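Local coordinates for glucosamine-6-phosphate deaminase (Thermotoga maritima, PDB 1J5X), which is a SIS-domain protein whose chain has an alpha/beta fold, with two parallel beta sheets flanked by helices, at residues K24-K29 with M160-S165; E32-N37 with V150-E155. All blocks are in the same frame, centred on the assembly; numbering follows the deposited sequence.

Contact 1 (K24-K29 with M160-S165); sequences KNELKK and MTKSFS
Glu-26 and Lys-162 meet in a long-range salt bridge between the kink that separates helices 15-25 and 27-35 and the first turn of helix 162-179. The evidence for a thin contact is direct: 70 Å² is buried in all, and the one approach within 4.5 Å is that of Glu-26 OE1 to Lys-162 NZ, at 3.5 Å. No hydrogen bond joins the pair, and the angle CE-NZ...OE1 of about 139° is wide for an ammonium N-H aimed at the oxygen. This is consistent with a mainly electrostatic attraction.

Both side chains are extended across the 9.5 Å between Glu-26 CA and Lys-162 CA. Lys-162 places CG between its backbone N and carbonyl carbon (chi1 69°) and then runs fully extended, which carries its NZ 6.4 Å from its own CA. Glu-26 swings CG beside its backbone N (chi1 -44°) and also extends, and the two chains approach at a slant. The carboxylate offers one oxygen, for Glu-26 OE2 lies 5.2 Å from Lys-162 NZ.

The stronger partner of the ammonium group is Asp-22 OD2, which forms a second salt bridge from the last turns of helix 15-25. Asp-22 OD1 also lies close to Glu-26 OE2, so the lysine probably eases the repulsion between two neighbouring carboxylates. The hydroxyl of Ser-165 is hydrogen-bonded to Gln-23 OE1.

Glu-26 is the first residue beyond helix 15-25 and the N-cap of helix 27-35. Thr-161 packs on Glu-19 and Ile-20, which sets helix 15-25 against the start of helix 162-179, while Lys-24, Leu-27 and Lys-28 pack on helix 184-205 and Phe-164 reaches helix 62-78.

Contact 2 (E32-N37 with V150-E155); sequences ENFVLN and VFPVRE
Phe-34 lays one ring face on Pro-152 and brings its CE2 side up to the ring of Phe-151. Pro-152 CD sits 3.7 Å from the centroid of the Phe-34 ring and 21° off its normal, which meets the geometry of a CH-pi contact; it lies nearest Phe-34 CD1, at 3.5 Å, so it is displaced toward the rim. The two phenylalanine rings are neither stacked nor edge-to-face: their planes make 54° and their centroids are 5.1 Å apart, with Phe-34 CE2 3.5 Å from Phe-151 CE2. Phe-34 CZ stands over a face of the Phe-151 ring.

The Phe-34 ring reaches across because CG is anti to its backbone N (chi1 177°). Pro-152 is presented at the centre of an inverse gamma turn, closed by a weak bond from Val-153 N to Phe-151 O. Behind Phe-34, Asn-37 ND2 donates to Asn-33 O, tying Asn-37 back to Asn-33.

Phe-30, one turn earlier, touches both Phe-34 and Phe-151. The cluster joins helix 27-35 to the loop leaving edge strand 147-150, and Phe-151 and Val-35 both rest on Ser-170 of helix 162-179.

In the fold
The two contacts have centres 10 Å apart and share helix 27-35, contact 1 at its N-cap and contact 2 toward its C-terminal end. In the chain, 150-155 leads into 160-165, and the two touch directly. Glu-155 OE1 lies 2.6 Å from Ser-163 OG, and Glu-155 OE2 lies 2.8 Å from Thr-161 N, both probable hydrogen bonds, so one carboxylate meets the start of helix 162-179. Lys-162 NZ comes within 2.8 Å of Arg-154 O, next to its acidic partners. Helix 27-35 thus runs from a salt bridge at its N-cap to an aromatic and proline cluster, alongside helix 162-179 and the loop before it.

Contact 1 (K24-K29 with M160-S165)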
ATOM      1  N   LYS A  24      10.818  -0.137  10.869  1.00 24.69           N
ATOM      2  CA  LYS A  24      11.828  -1.007  11.445  1.00 27.32           C
ATOM      3  C   LYS A  24      11.824  -0.843  12.943  1.00 29.17           C
ATOM      4  O   LYS A  24      11.863  -1.822  13.686  1.00 27.05           O
ATOM      5  CB  LYS A  24      13.212  -0.658  10.928  1.00 27.36           C
ATOM      6  CG  LYS A  24      14.321  -1.083  11.920  1.00 30.35           C
ATOM      7  CD  LYS A  24      15.651  -1.135  11.221  1.00 30.11           C
ATOM      8  CE  LYS A  24      16.404   0.148  11.353  1.00 35.09           C
ATOM      9  NZ  LYS A  24      17.856  -0.054  10.966  1.00 35.71           N
ATOM     10  N   ASN A  25      11.774   0.403  13.424  1.00 29.41           N
ATOM     11  CA  ASN A  25      11.846   0.614  14.866  1.00 32.88           C
ATOM     12  C   ASN A  25      10.623   0.506  15.742  1.00 30.54           C
ATOM     13  O   ASN A  25      10.735   0.227  16.932  1.00 30.69           O
ATOM     14  CB  ASN A  25      12.490   1.994  15.155  1.00 34.06           C
ATOM     15  CG  ASN A  25      13.918   2.079  14.644  1.00 36.15           C
ATOM     16  OD1 ASN A  25      14.691   1.124  14.792  1.00 38.26           O
ATOM     17  ND2 ASN A  25      14.285   3.216  14.054  1.00 36.73           N
ATOM     18  N   GLU A  26       9.448   0.733  15.186  1.00 28.76           N
ATOM     19  CA  GLU A  26       8.268   0.752  16.020  1.00 26.75           C
ATOM     20  C   GLU A  26       7.177  -0.252  15.674  1.00 24.16           C
ATOM     21  O   GLU A  26       6.158  -0.332  16.348  1.00 23.06           O
ATOM     22  CB  GLU A  26       7.677   2.169  15.957  1.00 31.61           C
ATOM     23  CG  GLU A  26       8.782   3.254  16.091  1.00 36.49           C
ATOM     24  CD  GLU A  26       8.240   4.681  16.346  1.00 44.22           C
ATOM     25  OE1 GLU A  26       7.074   4.970  15.969  1.00 43.63           O
ATOM     26  OE2 GLU A  26       8.993   5.533  16.912  1.00 47.42           O
ATOM     27  N   LEU A  27       7.396  -1.004  14.622  1.00 23.68           N
ATOM     28  CA  LEU A  27       6.360  -1.932  14.163  1.00 25.35           C
ATOM     29  C   LEU A  27       5.996  -3.005  15.177  1.00 26.58           C
ATOM     30  O   LEU A  27       4.830  -3.280  15.388  1.00 26.16           O
ATOM     31  CB  LEU A  27       6.811  -2.571  12.840  1.00 24.28           C
ATOM     32  CG  LEU A  27       5.759  -3.411  12.098  1.00 21.77           C
ATOM     33  CD1 LEU A  27       4.554  -2.476  11.654  1.00 21.23           C
ATOM     34  CD2 LEU A  27       6.462  -4.040  10.879  1.00 23.50           C
ATOM     35  N   LYS A  28       7.005  -3.611  15.798  1.00 26.32           N
ATOM     36  CA  LYS A  28       6.714  -4.651  16.780  1.00 25.96           C
ATOM     37  C   LYS A  28       5.890  -4.130  17.931  1.00 25.94           C
ATOM     38  O   LYS A  28       4.935  -4.754  18.418  1.00 24.99           O
ATOM     39  CB  LYS A  28       8.013  -5.303  17.282  1.00 27.48           C
ATOM     40  CG  LYS A  28       7.768  -6.490  18.236  1.00 28.65           C
ATOM     41  CD  LYS A  28       9.059  -7.312  18.399  1.00 36.68           C
ATOM     42  CE  LYS A  28       8.887  -8.562  19.275  1.00 38.45           C
ATOM     43  NZ  LYS A  28       9.001  -8.263  20.742  1.00 40.55           N
ATOM     44  N   LYS A  29       6.249  -2.939  18.395  1.00 26.27           N
ATOM     45  CA  LYS A  29       5.483  -2.351  19.476  1.00 27.78           C
ATOM     46  C   LYS A  29       4.031  -2.103  19.085  1.00 24.29           C
ATOM     47  O   LYS A  29       3.106  -2.368  19.850  1.00 25.21           O
ATOM     48  CB  LYS A  29       6.137  -1.013  19.870  1.00 30.40           C
ATOM     49  CG  LYS A  29       5.418  -0.233  20.947  1.00 38.97           C
ATOM     50  CD  LYS A  29       6.304   1.002  21.277  1.00 43.65           C
ATOM     51  CE  LYS A  29       5.767   1.846  22.428  1.00 45.84           C
ATOM     52  NZ  LYS A  29       6.534   3.125  22.464  1.00 47.75           N
HETATM   53  N   MSE A 160       2.415   9.353   2.830  1.00 23.90           N
HETATM   54  CA  MSE A 160       2.105   8.243   3.718  1.00 24.09           C
HETATM   55  C   MSE A 160       3.173   7.187   3.569  1.00 22.99           C
HETATM   56  O   MSE A 160       3.557   6.829   2.456  1.00 21.64           O
HETATM   57  CB  MSE A 160       0.727   7.651   3.368  1.00 26.62           C
HETATM   58  CG  MSE A 160      -0.368   8.411   4.038  1.00 30.63           C
HETATM   59 SE   MSE A 160      -2.165   7.786   3.439  1.00 42.58          SE
HETATM   60  CE  MSE A 160      -1.760   5.898   3.716  1.00 18.49           C
ATOM     61  N   THR A 161       3.647   6.663   4.714  1.00 24.23           N
ATOM     62  CA  THR A 161       4.677   5.659   4.689  1.00 21.61           C
ATOM     63  C   THR A 161       4.224   4.538   5.619  1.00 23.23           C
ATOM     64  O   THR A 161       3.510   3.603   5.187  1.00 21.52           O
ATOM     65  CB  THR A 161       6.119   6.250   5.133  1.00 20.08           C
ATOM     66  OG1 THR A 161       6.022   6.926   6.402  1.00 21.24           O
ATOM     67  CG2 THR A 161       6.618   7.225   4.073  1.00 21.32           C
ATOM     68  N   LYS A 162       4.594   4.649   6.878  1.00 20.59           N
ATOM     69  CA  LYS A 162       4.269   3.626   7.882  1.00 22.65           C
ATOM     70  C   LYS A 162       2.780   3.419   8.110  1.00 23.62           C
ATOM     71  O   LYS A 162       2.364   2.326   8.459  1.00 23.87           O
ATOM     72  CB  LYS A 162       4.913   3.992   9.229  1.00 24.37           C
ATOM     73  CG  LYS A 162       4.319   5.209   9.913  1.00 25.84           C
ATOM     74  CD  LYS A 162       5.168   5.530  11.174  1.00 28.32           C
ATOM     75  CE  LYS A 162       4.428   6.324  12.237  1.00 30.07           C
ATOM     76  NZ  LYS A 162       5.264   6.652  13.460  1.00 29.71           N
ATOM     77  N   SER A 163       1.960   4.448   7.891  1.00 22.27           N
ATOM     78  CA  SER A 163       0.533   4.283   8.128  1.00 19.42           C
ATOM     79  C   SER A 163      -0.070   3.272   7.131  1.00 20.98           C
ATOM     80  O   SER A 163      -1.003   2.548   7.488  1.00 19.86           O
ATOM     81  CB  SER A 163      -0.239   5.629   8.001  1.00 20.36           C
ATOM     82  OG  SER A 163      -0.128   6.177   6.722  1.00 20.90           O
ATOM     83  N   PHE A 164       0.467   3.230   5.928  1.00 18.84           N
ATOM     84  CA  PHE A 164      -0.082   2.282   4.940  1.00 21.12           C
ATOM     85  C   PHE A 164       0.196   0.838   5.481  1.00 21.89           C
ATOM     86  O   PHE A 164      -0.710  -0.007   5.626  1.00 18.51           O
ATOM     87  CB  PHE A 164       0.635   2.495   3.605  1.00 20.00           C
ATOM     88  CG  PHE A 164       0.250   1.500   2.529  1.00 20.13           C
ATOM     89  CD1 PHE A 164       0.855   0.231   2.476  1.00 21.31           C
ATOM     90  CD2 PHE A 164      -0.712   1.835   1.579  1.00 20.24           C
ATOM     91  CE1 PHE A 164       0.519  -0.668   1.511  1.00 21.42           C
ATOM     92  CE2 PHE A 164      -1.079   0.912   0.578  1.00 19.35           C
ATOM     93  CZ  PHE A 164      -0.462  -0.324   0.544  1.00 20.76           C
ATOM     94  N   SER A 165       1.453   0.606   5.818  1.00 19.41           N
ATOM     95  CA  SER A 165       1.862  -0.724   6.292  1.00 18.88           C
ATOM     96  C   SER A 165       1.166  -1.104   7.561  1.00 19.04           C
ATOM     97  O   SER A 165       0.688  -2.239   7.725  1.00 18.54           O
ATOM     98  CB  SER A 165       3.371  -0.751   6.538  1.00 19.57           C
ATOM     99  OG  SER A 165       4.077  -0.470   5.328  1.00 24.20           O
TER

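Contact 2 (E32-N37 with V150-E155)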
ATOM      1  N   GLU A  32       2.231  -5.444  18.817  1.00 26.96           N
ATOM      2  CA  GLU A  32       1.925  -6.063  20.105  1.00 30.61           C
ATOM      3  C   GLU A  32       0.959  -5.294  20.940  1.00 31.33           C
ATOM      4  O   GLU A  32       0.153  -5.864  21.655  1.00 30.94           O
ATOM      5  CB  GLU A  32       3.215  -6.314  20.891  1.00 33.11           C
ATOM      6  CG  GLU A  32       4.201  -7.228  20.148  1.00 35.06           C
ATOM      7  CD  GLU A  32       5.494  -7.479  20.917  1.00 40.00           C
ATOM      8  OE1 GLU A  32       5.810  -6.676  21.831  1.00 40.76           O
ATOM      9  OE2 GLU A  32       6.207  -8.462  20.609  1.00 37.40           O
ATOM     10  N   ASN A  33       1.012  -3.971  20.853  1.00 30.94           N
ATOM     11  CA  ASN A  33       0.086  -3.226  21.673  1.00 32.93           C
ATOM     12  C   ASN A  33      -1.288  -2.979  21.086  1.00 30.52           C
ATOM     13  O   ASN A  33      -2.270  -2.875  21.823  1.00 32.45           O
ATOM     14  CB  ASN A  33       0.757  -1.929  22.096  1.00 35.71           C
ATOM     15  CG  ASN A  33       1.839  -2.181  23.092  1.00 40.05           C
ATOM     16  OD1 ASN A  33       1.461  -2.190  24.366  1.00 44.97           O
ATOM     17  ND2 ASN A  33       3.000  -2.419  22.739  1.00 43.81           N
ATOM     18  N   PHE A  34      -1.377  -2.886  19.766  1.00 26.63           N
ATOM     19  CA  PHE A  34      -2.655  -2.617  19.148  1.00 24.86           C
ATOM     20  C   PHE A  34      -3.188  -3.828  18.331  1.00 23.55           C
ATOM     21  O   PHE A  34      -4.319  -4.233  18.495  1.00 25.46           O
ATOM     22  CB  PHE A  34      -2.535  -1.410  18.172  1.00 25.30           C
ATOM     23  CG  PHE A  34      -3.803  -1.102  17.434  1.00 25.97           C
ATOM     24  CD1 PHE A  34      -4.841  -0.397  18.069  1.00 27.18           C
ATOM     25  CD2 PHE A  34      -3.953  -1.451  16.096  1.00 24.14           C
ATOM     26  CE1 PHE A  34      -6.007  -0.039  17.368  1.00 27.82           C
ATOM     27  CE2 PHE A  34      -5.089  -1.107  15.385  1.00 25.93           C
ATOM     28  CZ  PHE A  34      -6.132  -0.397  16.005  1.00 28.35           C
ATOM     29  N   VAL A  35      -2.366  -4.363  17.441  1.00 23.12           N
ATOM     30  CA  VAL A  35      -2.873  -5.457  16.574  1.00 21.69           C
ATOM     31  C   VAL A  35      -3.301  -6.711  17.371  1.00 22.69           C
ATOM     32  O   VAL A  35      -4.442  -7.185  17.247  1.00 25.20           O
ATOM     33  CB  VAL A  35      -1.838  -5.797  15.473  1.00 18.47           C
ATOM     34  CG1 VAL A  35      -2.438  -6.884  14.540  1.00 21.16           C
ATOM     35  CG2 VAL A  35      -1.603  -4.567  14.577  1.00 16.57           C
ATOM     36  N   LEU A  36      -2.387  -7.233  18.170  1.00 27.27           N
ATOM     37  CA  LEU A  36      -2.675  -8.401  18.983  1.00 31.98           C
ATOM     38  C   LEU A  36      -3.833  -8.232  19.926  1.00 35.93           C
ATOM     39  O   LEU A  36      -4.286  -9.208  20.469  1.00 39.04           O
ATOM     40  CB  LEU A  36      -1.476  -8.768  19.821  1.00 31.08           C
ATOM     41  CG  LEU A  36      -0.329  -9.279  18.993  1.00 28.97           C
ATOM     42  CD1 LEU A  36       0.764  -9.705  19.969  1.00 30.56           C
ATOM     43  CD2 LEU A  36      -0.819 -10.490  18.123  1.00 28.92           C
ATOM     44  N   ASN A  37      -4.319  -7.009  20.148  1.00 40.90           N
ATOM     45  CA  ASN A  37      -5.443  -6.844  21.087  1.00 44.88           C
ATOM     46  C   ASN A  37      -6.757  -6.575  20.373  1.00 45.20           C
ATOM     47  O   ASN A  37      -7.826  -6.473  20.994  1.00 45.05           O
ATOM     48  CB  ASN A  37      -5.130  -5.733  22.124  1.00 48.16           C
ATOM     49  CG  ASN A  37      -4.005  -6.133  23.096  1.00 51.18           C
ATOM     50  OD1 ASN A  37      -4.167  -7.303  23.734  1.00 53.15           O
ATOM     51  ND2 ASN A  37      -2.997  -5.412  23.264  1.00 52.33           N
ATOM     52  N   VAL A 150      -9.931   4.330  15.072  1.00 21.73           N
ATOM     53  CA  VAL A 150      -8.815   5.220  15.052  1.00 20.92           C
ATOM     54  C   VAL A 150      -7.520   4.458  15.365  1.00 18.66           C
ATOM     55  O   VAL A 150      -7.424   3.778  16.392  1.00 22.24           O
ATOM     56  CB  VAL A 150      -9.027   6.340  16.088  1.00 21.60           C
ATOM     57  CG1 VAL A 150      -7.900   7.358  15.937  1.00 26.51           C
ATOM     58  CG2 VAL A 150     -10.402   7.014  15.865  1.00 25.32           C
ATOM     59  N   PHE A 151      -6.527   4.581  14.498  1.00 20.13           N
ATOM     60  CA  PHE A 151      -5.251   3.891  14.686  1.00 21.30           C
ATOM     61  C   PHE A 151      -4.296   4.729  15.484  1.00 23.28           C
ATOM     62  O   PHE A 151      -4.110   5.909  15.181  1.00 25.35           O
ATOM     63  CB  PHE A 151      -4.605   3.571  13.362  1.00 21.60           C
ATOM     64  CG  PHE A 151      -5.266   2.422  12.679  1.00 20.35           C
ATOM     65  CD1 PHE A 151      -6.558   2.560  12.193  1.00 20.13           C
ATOM     66  CD2 PHE A 151      -4.628   1.200  12.632  1.00 21.33           C
ATOM     67  CE1 PHE A 151      -7.260   1.490  11.670  1.00 24.56           C
ATOM     68  CE2 PHE A 151      -5.313   0.079  12.090  1.00 20.49           C
ATOM     69  CZ  PHE A 151      -6.648   0.250  11.620  1.00 18.58           C
ATOM     70  N   PRO A 152      -3.647   4.118  16.473  1.00 23.29           N
ATOM     71  CA  PRO A 152      -2.698   4.841  17.322  1.00 27.59           C
ATOM     72  C   PRO A 152      -1.373   4.914  16.612  1.00 28.93           C
ATOM     73  O   PRO A 152      -0.385   4.282  16.995  1.00 31.35           O
ATOM     74  CB  PRO A 152      -2.703   4.004  18.604  1.00 27.10           C
ATOM     75  CG  PRO A 152      -2.808   2.545  18.061  1.00 28.15           C
ATOM     76  CD  PRO A 152      -3.909   2.745  16.969  1.00 22.96           C
ATOM     77  N   VAL A 153      -1.349   5.682  15.532  1.00 25.34           N
ATOM     78  CA  VAL A 153      -0.143   5.800  14.725  1.00 23.97           C
ATOM     79  C   VAL A 153       0.137   7.289  14.528  1.00 25.62           C
ATOM     80  O   VAL A 153      -0.774   8.038  14.115  1.00 27.96           O
ATOM     81  CB  VAL A 153      -0.377   5.204  13.327  1.00 25.29           C
ATOM     82  CG1 VAL A 153       0.777   5.443  12.424  1.00 26.01           C
ATOM     83  CG2 VAL A 153      -0.666   3.679  13.438  1.00 22.16           C
ATOM     84  N   ARG A 154       1.357   7.722  14.813  1.00 26.26           N
ATOM     85  CA  ARG A 154       1.680   9.142  14.564  1.00 24.81           C
ATOM     86  C   ARG A 154       2.404   9.266  13.275  1.00 26.28           C
ATOM     87  O   ARG A 154       3.506   8.786  13.152  1.00 27.56           O
ATOM     88  CB  ARG A 154       2.575   9.718  15.669  1.00 33.14           C
ATOM     89  CG  ARG A 154       1.789  10.319  16.802  1.00 39.10           C
ATOM     90  CD  ARG A 154       2.591  11.364  17.662  1.00 44.59           C
ATOM     91  NE  ARG A 154       1.719  11.953  18.689  1.00 50.34           N
ATOM     92  CZ  ARG A 154       1.380  11.385  19.859  1.00 53.61           C
ATOM     93  NH1 ARG A 154       1.848  10.181  20.206  1.00 52.69           N
ATOM     94  NH2 ARG A 154       0.536  12.026  20.681  1.00 52.78           N
ATOM     95  N   GLU A 155       1.782   9.868  12.279  1.00 24.43           N
ATOM     96  CA  GLU A 155       2.458  10.049  11.038  1.00 24.83           C
ATOM     97  C   GLU A 155       2.122  11.487  10.602  1.00 25.33           C
ATOM     98  O   GLU A 155       0.944  11.841  10.400  1.00 26.75           O
ATOM     99  CB  GLU A 155       1.991   9.045  10.003  1.00 21.76           C
ATOM    100  CG  GLU A 155       2.813   9.066   8.760  1.00 22.22           C
ATOM    101  CD  GLU A 155       2.245   8.119   7.687  1.00 24.04           C
ATOM    102  OE1 GLU A 155       1.148   8.390   7.144  1.00 23.44           O
ATOM    103  OE2 GLU A 155       2.921   7.111   7.396  1.00 22.39           O
TER